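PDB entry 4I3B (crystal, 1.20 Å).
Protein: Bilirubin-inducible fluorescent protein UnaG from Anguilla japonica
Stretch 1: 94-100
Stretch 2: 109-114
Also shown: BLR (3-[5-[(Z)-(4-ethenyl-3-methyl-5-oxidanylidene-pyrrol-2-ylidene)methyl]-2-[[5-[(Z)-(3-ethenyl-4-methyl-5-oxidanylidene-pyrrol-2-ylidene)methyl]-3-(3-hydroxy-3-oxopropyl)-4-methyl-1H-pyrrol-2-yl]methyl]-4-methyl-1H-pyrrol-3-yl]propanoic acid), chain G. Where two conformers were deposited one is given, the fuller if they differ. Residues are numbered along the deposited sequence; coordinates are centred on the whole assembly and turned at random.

Stretch 1 94-100: GEKLVYV
Stretch 2 109-114: TYVREI

Two antiparallel strands, 96-100 and 109-114, pair 4.7 Å apart at closest approach, their directions 163° apart, with L97 opposite R112, V98 opposite V111, Y99 opposite Y110 and V100 opposite T109. G94 (phi/psi 62/-128, a positive phi that favours glycine) and E95 (-88/0) precede the strand; a water bridges E95 O (3.1 Å) and I114 N (2.9 Å). From K96 the backbone is extended, phi -97 to -121, psi 122 to 149; 109-114 likewise, phi -97 to -148, psi 125 to 155. K96 (m, t, t, t) reaches along E113 (chi1 -26°, t, chi3 -132°), CE to OE2 3.6 Å, and a second water joins K96 NZ (3.0 Å) to E113 OE1 (3.2 Å). L97 (t, p) makes a hydrogen-bonded pair, L97 N to R112 O and R112 N to L97 O both 2.9 Å. V98 (t) falls between such pairs, so its CA lies 4.6 Å from V111 CA, against 5.1 Å between CA atoms at L97-R112; V111 (t), V100 (t) and T109 (m) share its face. Y99 (t, chi2 -60°) closes the next pair, Y99 N to Y110 O 2.9 Å and Y110 N to Y99 O 2.8 Å. Its ring meets that of Y110 (m, chi2 74°) obliquely, centroids 5.6 Å apart, planes at 78°. On this face R112 (m, t, t, chi4 105°) hydrogen-bonds bilirubin, NH2 to O2D 3.0 Å; a water accepting from its NH1 donates to L97 O and Y110 O, tying side chain to both backbones.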

# COMPACT_ATOMS: atom_id res chain seq x y z
N GLY A 94 6.38 16.79 -1.01
CA GLY A 94 6.18 17.26 -2.37
C GLY A 94 4.91 16.68 -2.93
O GLY A 94 3.87 16.77 -2.27
N GLU A 95 5.01 16.06 -4.12
CA GLU A 95 3.91 15.37 -4.80
C GLU A 95 3.76 13.89 -4.42
O GLU A 95 2.90 13.19 -4.96
CB GLU A 95 4.12 15.40 -6.32
CG GLU A 95 4.16 16.79 -6.92
CD GLU A 95 2.78 17.35 -7.21
OE1 GLU A 95 1.93 16.60 -7.77
OE2 GLU A 95 2.56 18.54 -6.89
N LYS A 96 4.61 13.40 -3.54
CA LYS A 96 4.57 12.00 -3.17
C LYS A 96 3.79 11.80 -1.88
O LYS A 96 3.80 12.66 -0.98
CB LYS A 96 5.99 11.49 -2.92
CG LYS A 96 6.99 11.67 -4.06
CD LYS A 96 8.39 11.32 -3.54
CE LYS A 96 9.49 11.47 -4.57
NZ LYS A 96 10.83 11.13 -3.96
N LEU A 97 3.14 10.64 -1.77
CA LEU A 97 2.44 10.25 -0.55
C LEU A 97 3.29 9.19 0.09
O LEU A 97 3.58 8.15 -0.54
CB LEU A 97 1.07 9.70 -0.88
CG LEU A 97 0.14 9.51 0.29
CD1 LEU A 97 -0.33 10.88 0.84
CD2 LEU A 97 -1.01 8.63 -0.18
N VAL A 98 3.71 9.44 1.32
CA VAL A 98 4.63 8.55 2.02
C VAL A 98 3.99 7.95 3.25
O VAL A 98 3.48 8.67 4.11
CB VAL A 98 5.90 9.29 2.41
CG1 VAL A 98 6.80 8.38 3.20
CG2 VAL A 98 6.60 9.84 1.18
N TYR A 99 3.99 6.63 3.31
CA TYR A 99 3.26 5.85 4.30
C TYR A 99 4.28 5.04 5.09
O TYR A 99 5.08 4.29 4.50
CB TYR A 99 2.31 4.93 3.52
CG TYR A 99 1.22 4.18 4.27
CD1 TYR A 99 1.48 3.27 5.29
CD2 TYR A 99 -0.10 4.37 3.89
CE1 TYR A 99 0.41 2.54 5.92
CE2 TYR A 99 -1.12 3.67 4.50
CZ TYR A 99 -0.88 2.77 5.49
OH TYR A 99 -1.94 2.09 6.05
N VAL A 100 4.30 5.24 6.41
CA VAL A 100 5.28 4.55 7.26
C VAL A 100 4.54 3.72 8.30
O VAL A 100 3.62 4.20 8.96
CB VAL A 100 6.25 5.53 7.96
CG1 VAL A 100 7.20 4.77 8.94
CG2 VAL A 100 7.01 6.32 6.93
N THR A 109 8.49 1.49 4.77
CA THR A 109 7.98 2.67 4.09
C THR A 109 7.43 2.33 2.70
O THR A 109 8.00 1.50 1.97
CB THR A 109 9.11 3.72 4.00
OG1 THR A 109 9.63 3.94 5.31
CG2 THR A 109 8.62 5.04 3.41
N TYR A 110 6.35 3.00 2.34
CA TYR A 110 5.77 2.94 1.00
C TYR A 110 5.73 4.35 0.45
O TYR A 110 5.16 5.23 1.08
CB TYR A 110 4.35 2.40 1.03
CG TYR A 110 4.14 1.17 1.84
CD1 TYR A 110 4.13 1.23 3.24
CD2 TYR A 110 3.94 -0.07 1.23
CE1 TYR A 110 3.94 0.09 3.99
CE2 TYR A 110 3.74 -1.20 1.98
CZ TYR A 110 3.72 -1.13 3.35
OH TYR A 110 3.52 -2.28 4.08
N VAL A 111 6.32 4.57 -0.72
CA VAL A 111 6.30 5.88 -1.38
C VAL A 111 5.45 5.72 -2.63
O VAL A 111 5.72 4.85 -3.47
CB VAL A 111 7.71 6.38 -1.75
CG1 VAL A 111 7.65 7.69 -2.48
CG2 VAL A 111 8.62 6.47 -0.50
N ARG A 112 4.43 6.57 -2.76
CA ARG A 112 3.47 6.51 -3.84
C ARG A 112 3.48 7.81 -4.63
O ARG A 112 3.44 8.91 -4.08
CB ARG A 112 2.08 6.19 -3.28
CG ARG A 112 2.01 4.75 -2.77
CD ARG A 112 0.68 4.43 -2.17
NE ARG A 112 0.57 3.03 -1.79
CZ ARG A 112 0.63 2.54 -0.55
NH1 ARG A 112 0.85 3.31 0.51
NH2 ARG A 112 0.49 1.24 -0.38
N GLU A 113 3.48 7.66 -5.95
CA GLU A 113 3.59 8.77 -6.88
C GLU A 113 2.81 8.41 -8.14
O GLU A 113 2.65 7.23 -8.44
CB GLU A 113 5.06 8.98 -7.28
CG GLU A 113 6.09 8.48 -6.24
CD GLU A 113 7.55 8.59 -6.72
OE1 GLU A 113 8.32 7.58 -6.57
OE2 GLU A 113 7.92 9.67 -7.24
N ILE A 114 2.35 9.42 -8.87
CA ILE A 114 1.78 9.19 -10.18
C ILE A 114 2.85 9.45 -11.23
O ILE A 114 3.51 10.49 -11.20
CB ILE A 114 0.56 10.10 -10.40
CG1 ILE A 114 -0.43 9.92 -9.25
CG2 ILE A 114 -0.09 9.80 -11.74
CD1 ILE A 114 -0.99 8.53 -9.16
CHA BLR G . -2.33 -3.37 -1.30
NA BLR G . -2.58 -0.95 -0.60
C1A BLR G . -2.78 -2.27 -0.35
C2A BLR G . -3.32 -2.41 0.92
C3A BLR G . -3.43 -1.13 1.45
C4A BLR G . -2.97 -0.24 0.49
CMA BLR G . -3.97 -0.76 2.80
CAA BLR G . -3.72 -3.70 1.57
CBA BLR G . -2.74 -4.17 2.57
CGA BLR G . -3.15 -5.43 3.25
O1A BLR G . -3.92 -6.26 2.69
O2A BLR G . -2.70 -5.60 4.44
CHB BLR G . -2.94 1.23 0.66
NB BLR G . -2.67 1.95 -1.68
C1B BLR G . -2.83 2.21 -0.30
C2B BLR G . -2.80 3.60 -0.10
C3B BLR G . -2.67 4.23 -1.22
C4B BLR G . -2.55 3.28 -2.40
CMB BLR G . -2.93 4.23 1.27
OB BLR G . -2.41 3.41 -3.56
CAB BLR G . -2.63 5.69 -1.43
CBB BLR G . -2.48 6.29 -2.66
NC BLR G . -1.81 -8.45 0.02
C1C BLR G . -2.35 -9.88 0.21
C2C BLR G . -1.47 -10.37 1.30
C3C BLR G . -0.63 -9.47 1.68
C4C BLR G . -0.76 -8.28 0.99
CMC BLR G . -1.66 -11.75 1.84
OC BLR G . -3.23 -10.39 -0.43
CAC BLR G . 0.35 -9.60 2.77
CBC BLR G . 1.04 -10.75 3.02
CHD BLR G . -0.06 -7.13 1.13
ND BLR G . -1.41 -5.44 -0.24
C1D BLR G . -0.36 -5.83 0.50
C2D BLR G . 0.53 -4.66 0.63
C3D BLR G . -0.02 -3.62 -0.06
C4D BLR G . -1.31 -4.06 -0.63
CMD BLR G . 1.82 -4.71 1.38
CAD BLR G . 0.56 -2.23 -0.16
CBD BLR G . 1.27 -2.05 -1.48
CGD BLR G . 0.31 -1.68 -2.55
O1D BLR G . 0.22 -2.41 -3.56
O2D BLR G . -0.38 -0.64 -2.49
O HOH W 1 3.39 11.95 -7.77
O HOH W 2 10.74 8.13 -4.48
O HOH W 3 2.40 5.76 0.33